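Long-range contacts in putative aminopeptidase (Leishmania major, PDB 5NTH), which probably acts as a manganese-dependent M17 leucyl aminopeptidase, releasing amino-terminal residues from peptides, with actinonin bound at its metal site in this structure: residues 154-159 with 211-216; 160-165 with 216-221; 368-373 with 384-389; 379-384 with 473-478. All coordinates share one frame; numbering follows the deposited sequence.

Interaction 1: residues 154-159 with 211-216; sequences AVARAA and TSVQLC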
loop_
_atom_site.group_PDB
_atom_site.type_symbol
_atom_site.label_atom_id
_atom_site.label_comp_id
_atom_site.label_asym_id
_atom_site.label_seq_id
_atom_site.Cartn_x
_atom_site.Cartn_y
_atom_site.Cartn_z
ATOM N N ALA A 154 -12.111 32.277 -22.410
ATOM C CA ALA A 154 -11.700 31.073 -23.187
ATOM C C ALA A 154 -10.426 31.254 -23.989
ATOM O O ALA A 154 -9.641 30.301 -24.197
ATOM C CB ALA A 154 -12.807 30.642 -24.127
ATOM N N VAL A 155 -10.228 32.474 -24.450
ATOM C CA VAL A 155 -9.072 32.776 -25.238
ATOM C C VAL A 155 -7.911 33.127 -24.376
ATOM O O VAL A 155 -6.826 32.621 -24.595
ATOM C CB VAL A 155 -9.343 33.948 -26.183
ATOM C CG1 VAL A 155 -8.068 34.363 -26.907
ATOM C CG2 VAL A 155 -10.409 33.554 -27.199
ATOM N N ALA A 156 -8.124 34.025 -23.429
ATOM C CA ALA A 156 -7.071 34.471 -22.493
ATOM C C ALA A 156 -6.359 33.312 -21.831
ATOM O O ALA A 156 -5.133 33.274 -21.752
ATOM C CB ALA A 156 -7.663 35.351 -21.409
ATOM N N ARG A 157 -7.157 32.345 -21.389
ATOM C CA ARG A 157 -6.660 31.247 -20.583
ATOM C C ARG A 157 -6.004 30.212 -21.456
ATOM O O ARG A 157 -5.378 29.305 -20.908
ATOM C CB ARG A 157 -7.789 30.589 -19.767
ATOM C CG ARG A 157 -8.710 29.708 -20.593
ATOM C CD ARG A 157 -9.782 29.053 -19.743
ATOM N NE ARG A 157 -10.727 28.311 -20.582
ATOM C CZ ARG A 157 -11.945 27.895 -20.223
ATOM N NH1 ARG A 157 -12.399 28.128 -18.995
ATOM N NH2 ARG A 157 -12.720 27.228 -21.097
ATOM N N ALA A 158 -6.183 30.313 -22.781
ATOM C CA ALA A 158 -5.663 29.324 -23.727
ATOM C C ALA A 158 -4.369 29.765 -24.417
ATOM O O ALA A 158 -3.812 29.038 -25.231
ATOM C CB ALA A 158 -6.724 28.950 -24.743
ATOM N N ALA A 159 -3.873 30.932 -24.050
ATOM C CA ALA A 159 -2.657 31.442 -24.629
ATOM C C ALA A 159 -1.504 30.723 -24.011
ATOM O O ALA A 159 -1.615 30.247 -22.896
ATOM C CB ALA A 159 -2.527 32.930 -24.345
ATOM N N THR A 211 -6.519 40.363 -18.735
ATOM C CA THR A 211 -5.380 40.667 -17.861
ATOM C C THR A 211 -5.479 39.935 -16.527
ATOM O O THR A 211 -4.481 39.369 -16.065
ATOM C CB THR A 211 -5.251 42.179 -17.609
ATOM O OG1 THR A 211 -4.867 42.841 -18.813
ATOM C CG2 THR A 211 -4.210 42.510 -16.548
ATOM N N SER A 212 -6.665 39.967 -15.916
ATOM C CA SER A 212 -6.878 39.286 -14.653
ATOM C C SER A 212 -6.824 37.761 -14.756
ATOM O O SER A 212 -6.297 37.121 -13.861
ATOM C CB SER A 212 -8.199 39.705 -13.967
ATOM O OG SER A 212 -8.002 40.812 -13.090
ATOM N N VAL A 213 -7.403 37.165 -15.784
ATOM C CA VAL A 213 -7.332 35.713 -15.912
ATOM C C VAL A 213 -5.844 35.306 -16.026
ATOM O O VAL A 213 -5.347 34.445 -15.299
ATOM C CB VAL A 213 -8.094 35.211 -17.145
ATOM C CG1 VAL A 213 -7.632 33.833 -17.566
ATOM C CG2 VAL A 213 -9.576 35.171 -16.901
ATOM N N GLN A 214 -5.131 35.950 -16.930
ATOM C CA GLN A 214 -3.715 35.666 -17.096
ATOM C C GLN A 214 -2.789 36.010 -15.922
ATOM O O GLN A 214 -1.799 35.307 -15.715
ATOM C CB GLN A 214 -3.206 36.329 -18.357
ATOM C CG GLN A 214 -3.596 35.511 -19.557
ATOM C CD GLN A 214 -3.128 36.130 -20.825
ATOM O OE1 GLN A 214 -2.548 37.191 -20.800
ATOM N NE2 GLN A 214 -3.381 35.475 -21.937
ATOM N N LEU A 215 -3.069 37.077 -15.183
ATOM C CA LEU A 215 -2.317 37.324 -13.958
ATOM C C LEU A 215 -2.567 36.138 -13.017
ATOM O O LEU A 215 -1.672 35.639 -12.348
ATOM C CB LEU A 215 -2.740 38.617 -13.282
ATOM C CG LEU A 215 -2.101 38.861 -11.930
ATOM C CD1 LEU A 215 -0.603 38.597 -11.914
ATOM C CD2 LEU A 215 -2.358 40.273 -11.475
ATOM N N CYS A 216 -3.791 35.655 -13.020
ATOM C CA CYS A 216 -4.133 34.521 -12.209
ATOM C C CYS A 216 -3.348 33.274 -12.608
ATOM O O CYS A 216 -2.800 32.601 -11.744
ATOM C CB CYS A 216 -5.632 34.278 -12.255
ATOM S SG CYS A 216 -6.083 33.001 -11.122
#

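Interaction 2: residues 160-165 with 216-221; sequences PHSYTA and CQRLVD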
loop_
_atom_site.group_PDB
_atom_site.type_symbol
_atom_site.label_atom_id
_atom_site.label_comp_id
_atom_site.label_asym_id
_atom_site.label_seq_id
_atom_site.Cartn_x
_atom_site.Cartn_y
_atom_site.Cartn_z
ATOM N N PRO A 160 -0.367 30.695 -24.704
ATOM C CA PRO A 160 0.840 30.176 -24.043
ATOM C C PRO A 160 1.128 30.935 -22.750
ATOM O O PRO A 160 1.012 32.159 -22.721
ATOM C CB PRO A 160 1.977 30.382 -25.085
ATOM C CG PRO A 160 1.327 30.896 -26.335
ATOM C CD PRO A 160 -0.076 31.359 -25.992
ATOM N N HIS A 161 1.522 30.210 -21.704
ATOM C CA HIS A 161 1.575 30.779 -20.346
ATOM C C HIS A 161 2.760 31.696 -20.161
ATOM O O HIS A 161 3.808 31.424 -20.687
ATOM C CB HIS A 161 1.609 29.665 -19.296
ATOM C CG HIS A 161 0.352 28.861 -19.244
ATOM N ND1 HIS A 161 -0.156 28.343 -18.076
ATOM C CD2 HIS A 161 -0.526 28.523 -20.219
ATOM C CE1 HIS A 161 -1.282 27.710 -18.338
ATOM N NE2 HIS A 161 -1.524 27.799 -19.631
ATOM N N SER A 162 2.582 32.761 -19.389
ATOM C CA SER A 162 3.625 33.752 -19.195
ATOM C C SER A 162 4.750 33.324 -18.278
ATOM O O SER A 162 5.854 33.825 -18.419
ATOM C CB SER A 162 3.041 35.083 -18.722
ATOM O OG SER A 162 2.681 35.073 -17.366
ATOM N N TYR A 163 4.463 32.454 -17.313
ATOM C CA TYR A 163 5.510 31.887 -16.473
ATOM C C TYR A 163 6.203 30.764 -17.210
ATOM O O TYR A 163 5.565 29.741 -17.553
ATOM C CB TYR A 163 5.006 31.349 -15.120
ATOM C CG TYR A 163 6.166 30.837 -14.269
ATOM C CD1 TYR A 163 6.883 31.707 -13.468
ATOM C CD2 TYR A 163 6.592 29.498 -14.325
ATOM C CE1 TYR A 163 7.971 31.270 -12.734
ATOM C CE2 TYR A 163 7.676 29.049 -13.566
ATOM C CZ TYR A 163 8.369 29.948 -12.777
ATOM O OH TYR A 163 9.464 29.574 -11.997
ATOM N N THR A 164 7.510 30.950 -17.412
ATOM C CA THR A 164 8.405 29.890 -17.920
ATOM C C THR A 164 9.848 30.176 -17.487
ATOM O O THR A 164 10.208 31.325 -17.223
ATOM C CB THR A 164 8.265 29.733 -19.460
ATOM O OG1 THR A 164 8.893 28.527 -19.909
ATOM C CG2 THR A 164 8.853 30.900 -20.170
ATOM N N ALA A 165 10.640 29.112 -17.357
ATOM C CA ALA A 165 12.115 29.211 -17.199
ATOM C C ALA A 165 12.907 28.552 -18.354
ATOM O O ALA A 165 14.155 28.552 -18.350
ATOM C CB ALA A 165 12.545 28.646 -15.851
ATOM N N CYS A 216 -3.791 35.655 -13.020
ATOM C CA CYS A 216 -4.133 34.521 -12.209
ATOM C C CYS A 216 -3.348 33.274 -12.608
ATOM O O CYS A 216 -2.800 32.601 -11.744
ATOM C CB CYS A 216 -5.632 34.278 -12.255
ATOM S SG CYS A 216 -6.083 33.001 -11.122
ATOM N N GLN A 217 -3.265 32.979 -13.897
ATOM C CA GLN A 217 -2.446 31.855 -14.350
ATOM C C GLN A 217 -0.962 32.008 -13.949
ATOM O O GLN A 217 -0.310 31.016 -13.668
ATOM C CB GLN A 217 -2.535 31.661 -15.854
ATOM C CG GLN A 217 -3.909 31.308 -16.389
ATOM C CD GLN A 217 -3.905 31.177 -17.916
ATOM O OE1 GLN A 217 -3.699 32.156 -18.605
ATOM N NE2 GLN A 217 -4.122 29.967 -18.441
ATOM N N ARG A 218 -0.453 33.240 -13.893
ATOM C CA ARG A 218 0.929 33.495 -13.548
ATOM C C ARG A 218 1.213 33.225 -12.107
ATOM O O ARG A 218 2.126 32.505 -11.785
ATOM C CB ARG A 218 1.289 34.936 -13.844
ATOM C CG ARG A 218 2.752 35.260 -13.576
ATOM C CD ARG A 218 3.207 36.480 -14.340
ATOM N NE ARG A 218 4.613 36.817 -14.100
ATOM C CZ ARG A 218 5.664 36.198 -14.641
ATOM N NH1 ARG A 218 5.528 35.148 -15.456
ATOM N NH2 ARG A 218 6.881 36.638 -14.358
ATOM N N LEU A 219 0.435 33.826 -11.229
ATOM C CA LEU A 219 0.590 33.613 -9.789
ATOM C C LEU A 219 0.475 32.128 -9.433
ATOM O O LEU A 219 1.328 31.594 -8.735
ATOM C CB LEU A 219 -0.416 34.452 -9.030
ATOM C CG LEU A 219 -0.273 35.970 -9.177
ATOM C CD1 LEU A 219 -1.399 36.646 -8.423
ATOM C CD2 LEU A 219 1.071 36.504 -8.704
ATOM N N VAL A 220 -0.512 31.445 -9.995
ATOM C CA VAL A 220 -0.720 30.023 -9.716
ATOM C C VAL A 220 0.457 29.191 -10.188
ATOM O O VAL A 220 1.040 28.450 -9.405
ATOM C CB VAL A 220 -2.045 29.510 -10.325
ATOM C CG1 VAL A 220 -2.140 28.004 -10.278
ATOM C CG2 VAL A 220 -3.223 30.089 -9.561
ATOM N N ASP A 221 0.787 29.344 -11.466
ATOM C CA ASP A 221 1.911 28.636 -12.121
ATOM C C ASP A 221 3.237 28.837 -11.438
ATOM O O ASP A 221 4.021 27.909 -11.418
ATOM C CB ASP A 221 2.122 29.097 -13.566
ATOM C CG ASP A 221 1.264 28.342 -14.594
ATOM O OD1 ASP A 221 0.654 27.294 -14.290
ATOM O OD2 ASP A 221 1.238 28.812 -15.765
HETATM O O HOH W 1 1.640 31.605 -16.372
#

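Interaction 3: residues 368-373 with 384-389; sequences YRNDDV and VMNTDA. With MN (manganese (II) ion), chain D; BB2 (actinonin), chain E.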
loop_
_atom_site.group_PDB
_atom_site.type_symbol
_atom_site.label_atom_id
_atom_site.label_comp_id
_atom_site.label_asym_id
_atom_site.label_seq_id
_atom_site.Cartn_x
_atom_site.Cartn_y
_atom_site.Cartn_z
ATOM N N TYR A 368 2.096 22.078 13.353
ATOM C CA TYR A 368 0.897 21.768 14.078
ATOM C C TYR A 368 0.626 20.311 13.776
ATOM O O TYR A 368 0.833 19.859 12.660
ATOM C CB TYR A 368 -0.238 22.751 13.711
ATOM C CG TYR A 368 -1.075 22.499 12.457
ATOM C CD1 TYR A 368 -0.501 22.361 11.188
ATOM C CD2 TYR A 368 -2.472 22.475 12.544
ATOM C CE1 TYR A 368 -1.307 22.158 10.052
ATOM C CE2 TYR A 368 -3.272 22.263 11.431
ATOM C CZ TYR A 368 -2.696 22.103 10.194
ATOM O OH TYR A 368 -3.536 21.908 9.144
ATOM N N ARG A 369 0.206 19.594 14.808
ATOM C CA ARG A 369 0.295 18.147 14.862
ATOM C C ARG A 369 -1.079 17.505 14.678
ATOM O O ARG A 369 -2.103 18.170 14.772
ATOM C CB ARG A 369 0.916 17.757 16.204
ATOM C CG ARG A 369 2.227 18.474 16.583
ATOM C CD ARG A 369 2.600 18.225 18.046
ATOM N NE ARG A 369 3.886 18.800 18.485
ATOM C CZ ARG A 369 4.075 20.046 18.948
ATOM N NH1 ARG A 369 3.056 20.913 19.039
ATOM N NH2 ARG A 369 5.299 20.445 19.326
ATOM N N ASN A 370 -1.109 16.225 14.349
ATOM C CA ASN A 370 -2.381 15.526 14.348
ATOM C C ASN A 370 -2.612 15.245 15.816
ATOM O O ASN A 370 -1.926 14.393 16.364
ATOM C CB ASN A 370 -2.340 14.243 13.525
ATOM C CG ASN A 370 -1.934 14.495 12.094
ATOM O OD1 ASN A 370 -2.712 14.971 11.293
ATOM N ND2 ASN A 370 -0.681 14.207 11.781
ATOM N N ASP A 371 -3.504 16.031 16.439
ATOM C CA ASP A 371 -3.869 16.021 17.887
ATOM C C ASP A 371 -3.864 17.407 18.561
ATOM O O ASP A 371 -4.539 17.586 19.578
ATOM C CB ASP A 371 -3.026 15.052 18.747
ATOM C CG ASP A 371 -3.521 13.618 18.670
ATOM O OD1 ASP A 371 -4.606 13.389 18.088
ATOM O OD2 ASP A 371 -2.813 12.729 19.175
ATOM N N ASP A 372 -3.102 18.364 18.023
ATOM C CA ASP A 372 -3.146 19.761 18.500
ATOM C C ASP A 372 -4.570 20.297 18.475
ATOM O O ASP A 372 -5.399 19.897 17.665
ATOM C CB ASP A 372 -2.230 20.692 17.670
ATOM C CG ASP A 372 -0.762 20.673 18.141
ATOM O OD1 ASP A 372 -0.458 19.880 19.049
ATOM O OD2 ASP A 372 0.083 21.437 17.604
ATOM N N VAL A 373 -4.834 21.204 19.398
ATOM C CA VAL A 373 -6.146 21.797 19.552
ATOM C C VAL A 373 -5.949 23.266 19.378
ATOM O O VAL A 373 -5.103 23.872 20.013
ATOM C CB VAL A 373 -6.743 21.522 20.925
ATOM C CG1 VAL A 373 -7.968 22.408 21.173
ATOM C CG2 VAL A 373 -7.100 20.042 21.037
ATOM N N VAL A 384 -7.287 19.095 15.539
ATOM C CA VAL A 384 -6.634 18.757 14.285
ATOM C C VAL A 384 -6.355 17.277 14.210
ATOM O O VAL A 384 -5.488 16.803 14.884
ATOM C CB VAL A 384 -5.302 19.516 14.152
ATOM C CG1 VAL A 384 -4.598 19.159 12.853
ATOM C CG2 VAL A 384 -5.538 21.029 14.220
ATOM N N MET A 385 -7.069 16.553 13.366
ATOM C CA MET A 385 -6.829 15.115 13.165
ATOM C C MET A 385 -5.975 14.798 11.958
ATOM O O MET A 385 -5.332 13.743 11.908
ATOM C CB MET A 385 -8.151 14.397 13.003
ATOM C CG MET A 385 -9.092 14.564 14.172
ATOM S SD MET A 385 -8.655 13.436 15.499
ATOM C CE MET A 385 -7.252 14.221 16.278
ATOM N N ASN A 386 -6.010 15.680 10.969
ATOM C CA ASN A 386 -5.175 15.565 9.800
ATOM C C ASN A 386 -4.690 16.918 9.428
ATOM O O ASN A 386 -5.512 17.764 9.060
ATOM C CB ASN A 386 -5.924 14.975 8.622
ATOM C CG ASN A 386 -4.983 14.608 7.494
ATOM O OD1 ASN A 386 -4.384 15.490 6.902
ATOM N ND2 ASN A 386 -4.802 13.315 7.228
ATOM N N THR A 387 -3.373 17.111 9.453
ATOM C CA THR A 387 -2.799 18.418 9.155
ATOM C C THR A 387 -2.854 18.758 7.657
ATOM O O THR A 387 -2.605 19.896 7.262
ATOM C CB THR A 387 -1.364 18.532 9.639
ATOM O OG1 THR A 387 -0.561 17.611 8.906
ATOM C CG2 THR A 387 -1.269 18.229 11.117
ATOM N N ASP A 388 -3.183 17.791 6.813
ATOM C CA ASP A 388 -3.357 18.082 5.398
ATOM C C ASP A 388 -4.707 18.717 5.011
ATOM O O ASP A 388 -4.866 19.172 3.849
ATOM C CB ASP A 388 -3.109 16.836 4.562
ATOM C CG ASP A 388 -2.871 17.158 3.123
ATOM O OD1 ASP A 388 -2.774 18.374 2.731
ATOM O OD2 ASP A 388 -2.833 16.184 2.362
ATOM N N ALA A 389 -5.650 18.760 5.957
ATOM C CA ALA A 389 -6.834 19.598 5.833
ATOM C C ALA A 389 -6.572 20.940 6.492
ATOM O O ALA A 389 -7.156 21.317 7.485
ATOM C CB ALA A 389 -8.050 18.921 6.409
HETATM MN MN MN D . -3.929 19.912 2.320
HETATM C C5 BB2 E . -6.780 17.755 -0.130
HETATM C C3 BB2 E . -5.861 18.738 0.532
HETATM O O4 BB2 E . -4.750 18.366 0.785
HETATM N N1 BB2 E . -6.241 19.983 0.785
HETATM O O2 BB2 E . -5.323 20.883 1.372
HETATM C C6 BB2 E . -7.059 16.601 0.824
HETATM C C12 BB2 E . -7.423 15.408 -0.002
HETATM O O13 BB2 E . -8.571 15.279 -0.329
HETATM C C7 BB2 E . -8.175 17.004 1.797
HETATM C C8 BB2 E . -8.611 15.892 2.746
HETATM C C9 BB2 E . -7.531 15.545 3.760
HETATM C C10 BB2 E . -7.224 14.058 3.757
HETATM C C11 BB2 E . -8.338 13.265 4.417
HETATM N N14 BB2 E . -6.478 14.552 -0.366
HETATM C C15 BB2 E . -6.786 13.398 -1.206
HETATM C C16 BB2 E . -5.656 13.112 -2.223
HETATM C C18 BB2 E . -5.438 11.628 -2.554
HETATM C C17 BB2 E . -5.891 13.908 -3.522
HETATM C C19 BB2 E . -7.214 12.249 -0.325
HETATM O O20 BB2 E . -8.410 12.050 -0.264
HETATM N N21 BB2 E . -6.341 11.478 0.362
HETATM C C22 BB2 E . -6.687 10.094 0.715
HETATM C C23 BB2 E . -4.989 11.770 0.862
HETATM C C24 BB2 E . -4.302 10.427 1.110
HETATM C C25 BB2 E . -5.351 9.353 0.889
HETATM C C26 BB2 E . -7.467 10.148 2.038
HETATM O O27 BB2 E . -8.749 10.773 1.879
#

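Interaction 4: residues 379-384 with 473-478; sequences GKSVEV and PCADMR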
loop_
_atom_site.group_PDB
_atom_site.type_symbol
_atom_site.label_atom_id
_atom_site.label_comp_id
_atom_site.label_asym_id
_atom_site.label_seq_id
_atom_site.Cartn_x
_atom_site.Cartn_y
_atom_site.Cartn_z
ATOM N N GLY A 379 -13.665 31.876 18.119
ATOM C CA GLY A 379 -13.846 31.266 19.447
ATOM C C GLY A 379 -14.006 29.743 19.468
ATOM O O GLY A 379 -13.761 29.109 20.492
ATOM N N LYS A 380 -14.400 29.153 18.340
ATOM C CA LYS A 380 -14.633 27.727 18.231
ATOM C C LYS A 380 -13.283 26.985 18.276
ATOM O O LYS A 380 -12.322 27.389 17.606
ATOM C CB LYS A 380 -15.406 27.418 16.942
ATOM C CG LYS A 380 -16.772 28.093 16.837
ATOM C CD LYS A 380 -17.930 27.216 17.308
ATOM C CE LYS A 380 -18.783 26.694 16.150
ATOM N NZ LYS A 380 -19.641 27.754 15.550
ATOM N N SER A 381 -13.223 25.929 19.088
ATOM C CA SER A 381 -12.006 25.143 19.259
ATOM C C SER A 381 -11.971 23.990 18.255
ATOM O O SER A 381 -12.994 23.358 18.003
ATOM C CB SER A 381 -11.925 24.607 20.691
ATOM O OG SER A 381 -12.982 23.706 20.951
ATOM N N VAL A 382 -10.806 23.707 17.688
ATOM C CA VAL A 382 -10.723 22.696 16.643
ATOM C C VAL A 382 -9.692 21.652 16.976
ATOM O O VAL A 382 -8.556 21.988 17.294
ATOM C CB VAL A 382 -10.385 23.316 15.266
ATOM C CG1 VAL A 382 -10.187 22.233 14.217
ATOM C CG2 VAL A 382 -11.511 24.216 14.826
ATOM N N GLU A 383 -10.078 20.387 16.872
ATOM C CA GLU A 383 -9.129 19.296 17.097
ATOM C C GLU A 383 -8.557 18.819 15.760
ATOM O O GLU A 383 -9.249 18.186 14.969
ATOM C CB GLU A 383 -9.775 18.116 17.828
ATOM C CG GLU A 383 -8.717 17.176 18.419
ATOM C CD GLU A 383 -9.265 15.866 18.963
ATOM O OE1 GLU A 383 -10.476 15.605 18.762
ATOM O OE2 GLU A 383 -8.461 15.091 19.577
ATOM N N VAL A 384 -7.287 19.095 15.539
ATOM C CA VAL A 384 -6.634 18.757 14.285
ATOM C C VAL A 384 -6.355 17.277 14.210
ATOM O O VAL A 384 -5.488 16.803 14.884
ATOM C CB VAL A 384 -5.302 19.516 14.152
ATOM C CG1 VAL A 384 -4.598 19.159 12.853
ATOM C CG2 VAL A 384 -5.538 21.029 14.220
ATOM N N PRO A 473 -14.270 14.511 21.015
ATOM C CA PRO A 473 -14.411 14.381 22.463
ATOM C C PRO A 473 -13.868 15.543 23.337
ATOM O O PRO A 473 -14.195 15.600 24.507
ATOM C CB PRO A 473 -13.634 13.077 22.793
ATOM C CG PRO A 473 -12.799 12.736 21.610
ATOM C CD PRO A 473 -13.276 13.575 20.454
ATOM N N CYS A 474 -13.030 16.433 22.799
ATOM C CA CYS A 474 -12.399 17.487 23.623
ATOM C C CYS A 474 -12.304 18.882 22.962
ATOM O O CYS A 474 -11.595 19.777 23.415
ATOM C CB CYS A 474 -11.033 16.998 24.023
ATOM S SG CYS A 474 -9.936 16.845 22.596
ATOM N N ALA A 475 -13.051 19.083 21.896
ATOM C CA ALA A 475 -13.091 20.378 21.228
ATOM C C ALA A 475 -14.412 20.505 20.525
ATOM O O ALA A 475 -15.178 19.545 20.417
ATOM C CB ALA A 475 -11.958 20.499 20.239
ATOM N N ASP A 476 -14.684 21.701 20.049
ATOM C CA ASP A 476 -15.968 21.955 19.409
ATOM C C ASP A 476 -16.152 21.102 18.162
ATOM O O ASP A 476 -17.236 20.589 17.934
ATOM C CB ASP A 476 -16.156 23.450 19.130
ATOM C CG ASP A 476 -16.310 24.246 20.403
ATOM O OD1 ASP A 476 -17.137 23.812 21.294
ATOM O OD2 ASP A 476 -15.594 25.288 20.503
ATOM N N MET A 477 -15.064 20.911 17.411
ATOM C CA MET A 477 -15.087 20.092 16.216
ATOM C C MET A 477 -13.694 19.598 15.842
ATOM O O MET A 477 -12.683 20.138 16.289
ATOM C CB MET A 477 -15.606 20.940 15.078
ATOM C CG MET A 477 -14.703 22.127 14.747
ATOM S SD MET A 477 -15.477 23.420 13.765
ATOM C CE MET A 477 -16.381 22.379 12.617
ATOM N N ARG A 478 -13.648 18.599 14.979
ATOM C CA ARG A 478 -12.383 18.189 14.360
ATOM C C ARG A 478 -12.220 18.955 13.085
ATOM O O ARG A 478 -13.057 19.788 12.792
ATOM C CB ARG A 478 -12.406 16.703 14.087
ATOM C CG ARG A 478 -12.657 15.998 15.379
ATOM C CD ARG A 478 -12.356 14.544 15.381
ATOM N NE ARG A 478 -11.772 14.236 16.687
ATOM C CZ ARG A 478 -11.766 13.040 17.260
ATOM N NH1 ARG A 478 -11.207 12.896 18.448
ATOM N NH2 ARG A 478 -12.300 11.987 16.645
#

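Interaction 1: residues 154-159 with 211-216
Gln214 NE2 donates to the carbonyl oxygen of Ala156 at 2.8 Å, with a nearly straight N-H...O angle of 165°. The oxygen lies close to the plane of the Gln214 amide, so the N-H is well aimed, although it reaches the carbonyl from one side of the C=O direction rather than head-on. The same nitrogen also bonds to Asn31 OD1, so Gln214 ties the backbone of 154-159 to a third part of the chain. Gln214 CG stands anti to its own carbonyl carbon (chi1 -79°) and the chain runs extended from there, carrying the amide across to the type I turn that spans Ala156 to Ala159. At the far end of this turn the methyl of Ala159 sits 3.6 Å from Gln214 NE2.

Beside the polar bridge lies a small apolar patch. Val213 CG1 touches Arg157 CB at 3.9 Å and reaches Ala156 CB at 4.1 Å, while Val213 also packs on Val528 and Thr529 of helix 528-536. Beyond its CB the Arg157 chain turns away, and its NE bonds to Ser121 OG of helix 117-127. The contact thus lays the 156-159 turn of the N-terminal domain against helix 203-221, which probably corresponds to the helix connecting the N-terminal and catalytic domains in M17 aminopeptidases.

Interaction 2: residues 160-165 with 216-221
His161 donates from ND1 to Asp221 OD2 at 2.7 Å, a His-carboxylate hydrogen bond between the loop 160-165 of the N-terminal domain and the last turn of helix 203-221, which probably connects the N-terminal and catalytic domains. The bond is nearly straight (168°) and uses the syn lone pair of OD2; the oxygen lies in the imidazole plane, and ring and carboxylate are only 24° apart. OD2 has a further donor, a water at 2.9 Å that in turn accepts from Tyr163 N and so bridges helix and loop a second time.

Gln217 CD lies over one face of the His161 ring, and Gln217 NE2 is steadied by the carbonyl oxygens of Arg157 and Ala523. The next residue, Arg218, extends past Ser162, where CD comes to 3.4 Å from OG. Its guanidinium brings NH1 in to 3.8 Å from Tyr163 CB and is held in place mainly by outer partners, Thr24 OG1 and the carbonyls of Ala173 and Tyr174. The Tyr163 ring meets that of Tyr174 with nearly parallel planes, and the Tyr163 side chain also packs on Val373 of the second subunit. The other carboxylate oxygen, Asp221 OD1, accepts from the backbone N of Ala523.

Interaction 3: residues 368-373 with 384-389
Tyr368 and Thr387 meet through their first torsions: Tyr368 CG lies between its backbone N and carbonyl carbon (chi1 83°), and Thr387 OG1 does likewise (chi1 65°), which leaves CG2 to face the ring. This methyl makes a CH-pi contact over the ring centre, 4.1 Å from the Tyr368 centroid, while Thr387 OG1 bonds to Gly305 O and Ala308 N. Val384 CG1 approaches Tyr368 CE2 at 3.7 Å. Asn370 OD1 accepts from Thr387 N at 2.9 Å, the donor tilted out of the carbonyl plane.

Backbone bonds join the segments where the chain enters and leaves the hairpin of strands 373-375 and 381-383: Asp371 N to Val384 O, and Val384 N to Asp372 O at 3.0 Å. Residues 386-389 open the M17 signature, Asn-Thr-Asp-Ala, folded as a type I turn. Within it an Asx turn sets Asn386 OD1 2.6 Å from Asp388 N.

Asp388 then grips manganese twice, with its carbonyl O at 1.9 Å and with OD1 at 2.0 Å. Asp303 and Glu390 share this metal, and actinonin completes the site through hydroxamate oxygens O2 and O4. Asp388 OD2 forms a salt bridge with Lys310 NZ.

Interaction 4: residues 379-384 with 473-478
Residues 381-383 and 477-478 run parallel, with Val382 paired to Met477 at a CA-CA distance of 5.1 Å and Glu383 to Arg478. Met477 sits between two residues of the other strand: its N donates to Ser381 O, and its O accepts from Glu383 N at 2.7 Å.

At the start of the pairing, Ser381, the first residue of its strand, and Asp476, just before the other, bind each other in both directions. Ser381 N donates to Asp476 OD2 at 2.8 Å, an almost linear bond (176°) met on the anti side of the carboxylate. In return Asp476 N donates to Ser381 OG, also at 2.8 Å, the hydroxyl being placed between its own backbone N and carbonyl carbon (chi1 64°). Asp476 OD1 bonds to Ala167 N of the third subunit.

Together with strand 373-375, antiparallel to 381-383, these strands form a small three-stranded mixed sheet in the catalytic domain, apart from its eight-stranded central sheet. On the face of Val382 and Met477, Val382 CG2 touches Met477 CG at 3.8 Å, and both residues lean on Phe495 of helix 488-497. On the face of Glu383 and Arg478 the two long chains lie side by side. Arg478 forms a side-on salt bridge with Glu383, NE and NH1 each donating to OE1 at 2.8 Å. Both nitrogens come from the same face of the carboxylate, whose plane is turned 48° from the guanidinium. Ser472 OG is a further partner of Glu383 OE1, and Arg478 NH2 bonds to Asn482 OD1.

From the N terminus, residues 154-165 run first into interaction 1 and then into interaction 2, meeting successive parts of helix 203-221. Each closes a loop of about fifty residues containing strand 181-185; the two cross, share Cys216 and join the N-terminal domain to the helix that probably connects it with the catalytic domain. Well separated from them, interaction 3 closes a short hairpin beside the metal site. Interaction 4 opens inside that hairpin and closes almost ninety residues later, so it crosses interaction 3. These two share Val384 and touch where Met385 SD lies 3.4 Å from Arg478 NE. Both also meet the third subunit.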